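Local coordinates for protein proline dehydrogenase (Bradyrhizobium japonicum USDA 110, PDB 3HAZ) that probably oxidizes proline to glutamate in two steps, as a bifunctional FAD-dependent proline dehydrogenase and NAD-dependent 1-pyrroline-5-carboxylate dehydrogenase, at residues R517-G522 with D528-D533; H244-A249 with R819-G824. All coordinates share one frame; numbering follows the deposited sequence.

Contact 1: R517-G522 with D528-D533; sequences RGVEFG and DQLLTD
L530 reaches out from helix 524-536 and sets a single methyl, CD2, against two side chains of the loop segment 517-522. CD2 lies 3.9 Å from F521 CE1 and approaches the ring obliquely, in an apolar contact of methyl and aromatic carbon. The same methyl sits 4.1 Å from V519 CG2, and V519 CG1 is scarcely farther away, which places CD2 against the forked end of the valine. Each of the two residues meets the leucine at a slant. The leucine is brought there by its first torsion, which sets CG anti to the backbone N (chi1 173°) and carries the branch off the helix toward the loop. V519 CB also points at the helix, whereas F521 leaves its backbone to one side and only the far part of its ring comes close.

On the helix, T532 N and T532 OG1 both bond to D528 O, reaching it from opposite faces of its plane, and Q529 NE2 donates to D533 OD1 at 2.9 Å with the acceptor in its amide plane. On the loop, E520 OE2 accepts from G522 N (2.8 Å) through its anti lone pair, while OE1 forms a salt bridge with R358. Helix 604-629 completes the apolar patch, since L604 touches both F521 and L530 and L608 touches V519. The backbone of V519, E520 and F521 also hydrogen-bonds to glycerol, probably from the crystallisation liquor.

Only five residues separate the segments, and the contact folds this loop back on its own following helix, away from the annotated sites. With no hydrogen bond across it and 105 Å² buried in all, its cohesion comes from dispersion and the hydrophobic effect, while the side-chain hydrogen bonds of Q529 and T532 stay within the helix.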
loop_
_atom_site.group_PDB
_atom_site.type_symbol
_atom_site.label_atom_id
_atom_site.label_comp_id
_atom_site.label_asym_id
_atom_site.label_seq_id
_atom_site.Cartn_x
_atom_site.Cartn_y
_atom_site.Cartn_z
ATOM N N ARG A 517 20.875 28.191 10.097
ATOM C CA ARG A 517 20.143 29.155 10.914
ATOM C C ARG A 517 20.444 30.590 10.515
ATOM O O ARG A 517 21.583 30.927 10.193
ATOM C CB ARG A 517 20.478 28.977 12.393
ATOM C CG ARG A 517 19.873 27.743 13.035
ATOM C CD ARG A 517 20.140 27.765 14.533
ATOM N NE ARG A 517 19.855 29.081 15.104
ATOM C CZ ARG A 517 20.405 29.554 16.220
ATOM N NH1 ARG A 517 20.080 30.765 16.658
ATOM N NH2 ARG A 517 21.283 28.824 16.896
ATOM N N GLY A 518 19.415 31.435 10.554
ATOM C CA GLY A 518 19.569 32.854 10.293
ATOM C C GLY A 518 19.267 33.670 11.537
ATOM O O GLY A 518 19.197 33.128 12.638
ATOM N N VAL A 519 19.079 34.973 11.359
ATOM C CA VAL A 519 18.818 35.880 12.467
ATOM C C VAL A 519 17.780 36.898 12.023
ATOM O O VAL A 519 17.846 37.396 10.900
ATOM C CB VAL A 519 20.117 36.618 12.900
ATOM C CG1 VAL A 519 19.840 37.610 14.020
ATOM C CG2 VAL A 519 21.197 35.608 13.323
ATOM N N GLU A 520 16.814 37.194 12.889
ATOM C CA GLU A 520 15.847 38.253 12.614
ATOM C C GLU A 520 16.376 39.591 13.121
ATOM O O GLU A 520 16.426 39.829 14.332
ATOM C CB GLU A 520 14.487 37.945 13.244
ATOM C CG GLU A 520 13.445 39.041 13.015
ATOM C CD GLU A 520 13.353 39.461 11.554
ATOM O OE1 GLU A 520 12.847 38.660 10.740
ATOM O OE2 GLU A 520 13.782 40.593 11.219
ATOM N N PHE A 521 16.774 40.455 12.189
ATOM C CA PHE A 521 17.343 41.752 12.528
ATOM C C PHE A 521 16.293 42.645 13.196
ATOM O O PHE A 521 16.634 43.599 13.899
ATOM C CB PHE A 521 17.888 42.435 11.270
ATOM C CG PHE A 521 19.201 41.876 10.787
ATOM C CD1 PHE A 521 19.625 40.617 11.174
ATOM C CD2 PHE A 521 19.994 42.602 9.916
ATOM C CE1 PHE A 521 20.823 40.103 10.721
ATOM C CE2 PHE A 521 21.192 42.093 9.458
ATOM C CZ PHE A 521 21.608 40.841 9.861
ATOM N N GLY A 522 15.020 42.322 12.978
ATOM C CA GLY A 522 13.923 43.092 13.538
ATOM C C GLY A 522 13.607 42.730 14.978
ATOM O O GLY A 522 12.668 43.266 15.564
ATOM N N ASP A 528 21.232 42.587 18.457
ATOM C CA ASP A 528 22.228 43.097 19.403
ATOM C C ASP A 528 23.229 42.014 19.790
ATOM O O ASP A 528 24.422 42.281 19.929
ATOM C CB ASP A 528 21.561 43.651 20.668
ATOM C CG ASP A 528 20.757 44.919 20.406
ATOM O OD1 ASP A 528 20.875 45.498 19.302
ATOM O OD2 ASP A 528 20.005 45.337 21.316
ATOM N N GLN A 529 22.742 40.788 19.963
ATOM C CA GLN A 529 23.612 39.683 20.359
ATOM C C GLN A 529 24.558 39.306 19.224
ATOM O O GLN A 529 25.754 39.086 19.443
ATOM C CB GLN A 529 22.791 38.463 20.798
ATOM C CG GLN A 529 23.633 37.344 21.409
ATOM C CD GLN A 529 24.352 37.781 22.684
ATOM O OE1 GLN A 529 23.721 38.200 23.654
ATOM N NE2 GLN A 529 25.679 37.678 22.686
ATOM N N LEU A 530 24.017 39.231 18.011
ATOM C CA LEU A 530 24.817 38.966 16.820
ATOM C C LEU A 530 25.925 40.007 16.655
ATOM O O LEU A 530 27.068 39.664 16.376
ATOM C CB LEU A 530 23.931 38.949 15.570
ATOM C CG LEU A 530 24.665 38.839 14.231
ATOM C CD1 LEU A 530 25.557 37.599 14.212
ATOM C CD2 LEU A 530 23.691 38.822 13.057
ATOM N N LEU A 531 25.573 41.281 16.819
ATOM C CA LEU A 531 26.537 42.369 16.672
ATOM C C LEU A 531 27.647 42.246 17.704
ATOM O O LEU A 531 28.820 42.419 17.387
ATOM C CB LEU A 531 25.845 43.728 16.813
ATOM C CG LEU A 531 25.032 44.216 15.611
ATOM C CD1 LEU A 531 24.135 45.403 15.992
ATOM C CD2 LEU A 531 25.967 44.583 14.472
ATOM N N THR A 532 27.258 41.946 18.938
ATOM C CA THR A 532 28.198 41.746 20.032
ATOM C C THR A 532 29.134 40.573 19.752
ATOM O O THR A 532 30.349 40.690 19.896
ATOM C CB THR A 532 27.451 41.490 21.355
ATOM O OG1 THR A 532 26.711 42.661 21.722
ATOM C CG2 THR A 532 28.433 41.143 22.470
ATOM N N ASP A 533 28.560 39.445 19.343
ATOM C CA ASP A 533 29.340 38.245 19.069
ATOM C C ASP A 533 30.389 38.509 17.997
ATOM O O ASP A 533 31.557 38.157 18.162
ATOM C CB ASP A 533 28.427 37.086 18.653
ATOM C CG ASP A 533 27.587 36.555 19.810
ATOM O OD1 ASP A 533 27.855 36.948 20.964
ATOM O OD2 ASP A 533 26.664 35.748 19.566
#

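Contact 2: H244-A249 with R819-G824; sequences HPRFEA and RELKIG
R246 sends CG off anti to its carbonyl carbon (chi1 -63°) and bends again at chi2 and chi3, so that its methylenes pass E820 while the guanidinium comes up to L821. CG lies 3.7 Å from E820 O and close to E820 CB, the two side chains running past each other in opposite directions. E820, itself bent at chi2 (-55°), lays CG 3.7 Å from P245 CB, with E820 CD near P245 CG. Beyond them, L821 CD2 stands 3.6 Å from R246 NH1, oblique to the guanidinium plane; the leucine also touches V783 and F787 of helix 775-787.

The contact joins the two catalytic parts of PutA: 244-249 precedes helix 252-272 in the TIM-barrel proline dehydrogenase region, and 819-824 follows helix 804-819 in the aldehyde dehydrogenase region. The charged ends of R246 and E820 find partners other than each other. R246 grips E248 side-on, NE giving to OE2 (2.9 Å) from above the carboxylate plane and NH2 to the syn lone pair of OE1 (2.8 Å). An alanine in place of R246 would probably leave E248 without this two-pronged grip and open a gap beside E820 and L821. E248 OE2 also bonds to S251 and to H832 of the aldehyde dehydrogenase region, while E820 OE1 crosses the interface to form a salt bridge with R254 of helix 252-272.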
loop_
_atom_site.group_PDB
_atom_site.type_symbol
_atom_site.label_atom_id
_atom_site.label_comp_id
_atom_site.label_asym_id
_atom_site.label_seq_id
_atom_site.Cartn_x
_atom_site.Cartn_y
_atom_site.Cartn_z
ATOM N N HIS A 244 8.798 57.210 6.085
ATOM C CA HIS A 244 10.253 57.088 6.093
ATOM C C HIS A 244 10.701 56.032 5.072
ATOM O O HIS A 244 10.122 54.949 5.014
ATOM C CB HIS A 244 10.752 56.728 7.492
ATOM C CG HIS A 244 12.209 56.999 7.694
ATOM N ND1 HIS A 244 13.192 56.162 7.214
ATOM C CD2 HIS A 244 12.851 58.028 8.296
ATOM C CE1 HIS A 244 14.379 56.658 7.521
ATOM N NE2 HIS A 244 14.198 57.788 8.181
ATOM N N PRO A 245 11.724 56.359 4.261
ATOM C CA PRO A 245 12.188 55.560 3.116
ATOM C C PRO A 245 13.079 54.366 3.495
ATOM O O PRO A 245 13.277 53.476 2.667
ATOM C CB PRO A 245 13.009 56.563 2.284
ATOM C CG PRO A 245 13.085 57.841 3.093
ATOM C CD PRO A 245 12.557 57.557 4.465
ATOM N N ARG A 246 13.632 54.360 4.702
ATOM C CA ARG A 246 14.320 53.174 5.203
ATOM C C ARG A 246 13.791 52.862 6.589
ATOM O O ARG A 246 14.537 52.944 7.568
ATOM C CB ARG A 246 15.849 53.358 5.280
ATOM C CG ARG A 246 16.578 53.608 3.964
ATOM C CD ARG A 246 16.441 52.482 2.941
ATOM N NE ARG A 246 16.777 51.155 3.458
ATOM C CZ ARG A 246 17.036 50.095 2.691
ATOM N NH1 ARG A 246 17.038 50.212 1.369
ATOM N NH2 ARG A 246 17.315 48.919 3.238
ATOM N N PHE A 247 12.507 52.517 6.669
ATOM C CA PHE A 247 11.878 52.151 7.933
ATOM C C PHE A 247 12.213 50.701 8.265
ATOM O O PHE A 247 11.513 49.772 7.852
ATOM C CB PHE A 247 10.358 52.365 7.876
ATOM C CG PHE A 247 9.662 52.128 9.191
ATOM C CD1 PHE A 247 8.699 51.146 9.313
ATOM C CD2 PHE A 247 9.997 52.877 10.313
ATOM C CE1 PHE A 247 8.071 50.920 10.521
ATOM C CE2 PHE A 247 9.372 52.654 11.523
ATOM C CZ PHE A 247 8.411 51.676 11.628
ATOM N N GLU A 248 13.293 50.520 9.017
ATOM C CA GLU A 248 13.868 49.203 9.255
ATOM C C GLU A 248 14.767 49.246 10.488
ATOM O O GLU A 248 15.377 50.277 10.793
ATOM C CB GLU A 248 14.702 48.775 8.041
ATOM C CG GLU A 248 15.970 49.623 7.863
ATOM C CD GLU A 248 16.644 49.441 6.511
ATOM O OE1 GLU A 248 16.303 48.480 5.791
ATOM O OE2 GLU A 248 17.516 50.267 6.168
ATOM N N ALA A 249 14.867 48.112 11.174
ATOM C CA ALA A 249 15.677 48.000 12.386
ATOM C C ALA A 249 17.112 48.525 12.245
ATOM O O ALA A 249 17.594 49.248 13.118
ATOM C CB ALA A 249 15.688 46.563 12.876
ATOM N N ARG A 819 19.544 56.655 -3.448
ATOM C CA ARG A 819 20.050 57.764 -2.653
ATOM C C ARG A 819 19.936 57.479 -1.155
ATOM O O ARG A 819 20.677 58.046 -0.363
ATOM C CB ARG A 819 19.319 59.067 -3.000
ATOM C CG ARG A 819 19.994 60.314 -2.434
ATOM C CD ARG A 819 19.144 61.571 -2.632
ATOM N NE ARG A 819 18.753 61.769 -4.025
ATOM N N GLU A 820 19.018 56.595 -0.770
ATOM C CA GLU A 820 18.796 56.297 0.645
ATOM C C GLU A 820 19.731 55.231 1.206
ATOM O O GLU A 820 19.695 54.947 2.402
ATOM C CB GLU A 820 17.343 55.878 0.893
ATOM C CG GLU A 820 16.324 56.988 0.669
ATOM C CD GLU A 820 16.608 58.245 1.485
ATOM O OE1 GLU A 820 17.125 58.134 2.618
ATOM O OE2 GLU A 820 16.301 59.353 0.993
ATOM N N LEU A 821 20.561 54.636 0.353
ATOM C CA LEU A 821 21.500 53.618 0.811
ATOM C C LEU A 821 22.681 54.238 1.556
ATOM O O LEU A 821 23.347 55.140 1.047
ATOM C CB LEU A 821 22.011 52.780 -0.360
ATOM C CG LEU A 821 20.952 52.088 -1.221
ATOM C CD1 LEU A 821 21.622 51.312 -2.344
ATOM C CD2 LEU A 821 20.084 51.168 -0.381
ATOM N N LYS A 822 22.943 53.753 2.764
ATOM C CA LYS A 822 24.122 54.196 3.496
ATOM C C LYS A 822 25.359 53.459 2.996
ATOM O O LYS A 822 25.398 52.231 2.988
ATOM C CB LYS A 822 23.962 53.989 5.001
ATOM C CG LYS A 822 25.101 54.602 5.812
ATOM C CD LYS A 822 24.800 54.573 7.301
ATOM C CE LYS A 822 25.500 55.709 8.029
ATOM N NZ LYS A 822 26.963 55.717 7.764
ATOM N N ILE A 823 26.352 54.229 2.564
ATOM C CA ILE A 823 27.618 53.705 2.077
ATOM C C ILE A 823 28.642 53.984 3.156
ATOM O O ILE A 823 28.714 55.101 3.659
ATOM C CB ILE A 823 28.075 54.455 0.808
ATOM C CG1 ILE A 823 27.000 54.382 -0.277
ATOM C CG2 ILE A 823 29.402 53.906 0.294
ATOM C CD1 ILE A 823 27.204 55.388 -1.389
ATOM N N GLY A 824 29.433 52.981 3.522
ATOM C CA GLY A 824 30.436 53.190 4.549
ATOM C C GLY A 824 31.004 51.919 5.141
ATOM O O GLY A 824 30.950 50.855 4.520
#

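In the fold
Both contacts lie toward the surface, and neither has a hydrogen bond between its own two segments, yet they differ in reach and chemistry. Contact 1 is local, tying a loop to the helix that follows it through purely apolar side chains. Contact 2 brings together segments 570 residues apart, from the proline dehydrogenase and aldehyde dehydrogenase regions, and buries more surface; there aliphatic parts of charged residues do the packing and salt bridges flank it. They share no secondary-structure element, and their centres are about 19 Å apart, but they meet where F521 O and G522 CA pack on A249 CB, so the loop 517-522 borders the barrel loop.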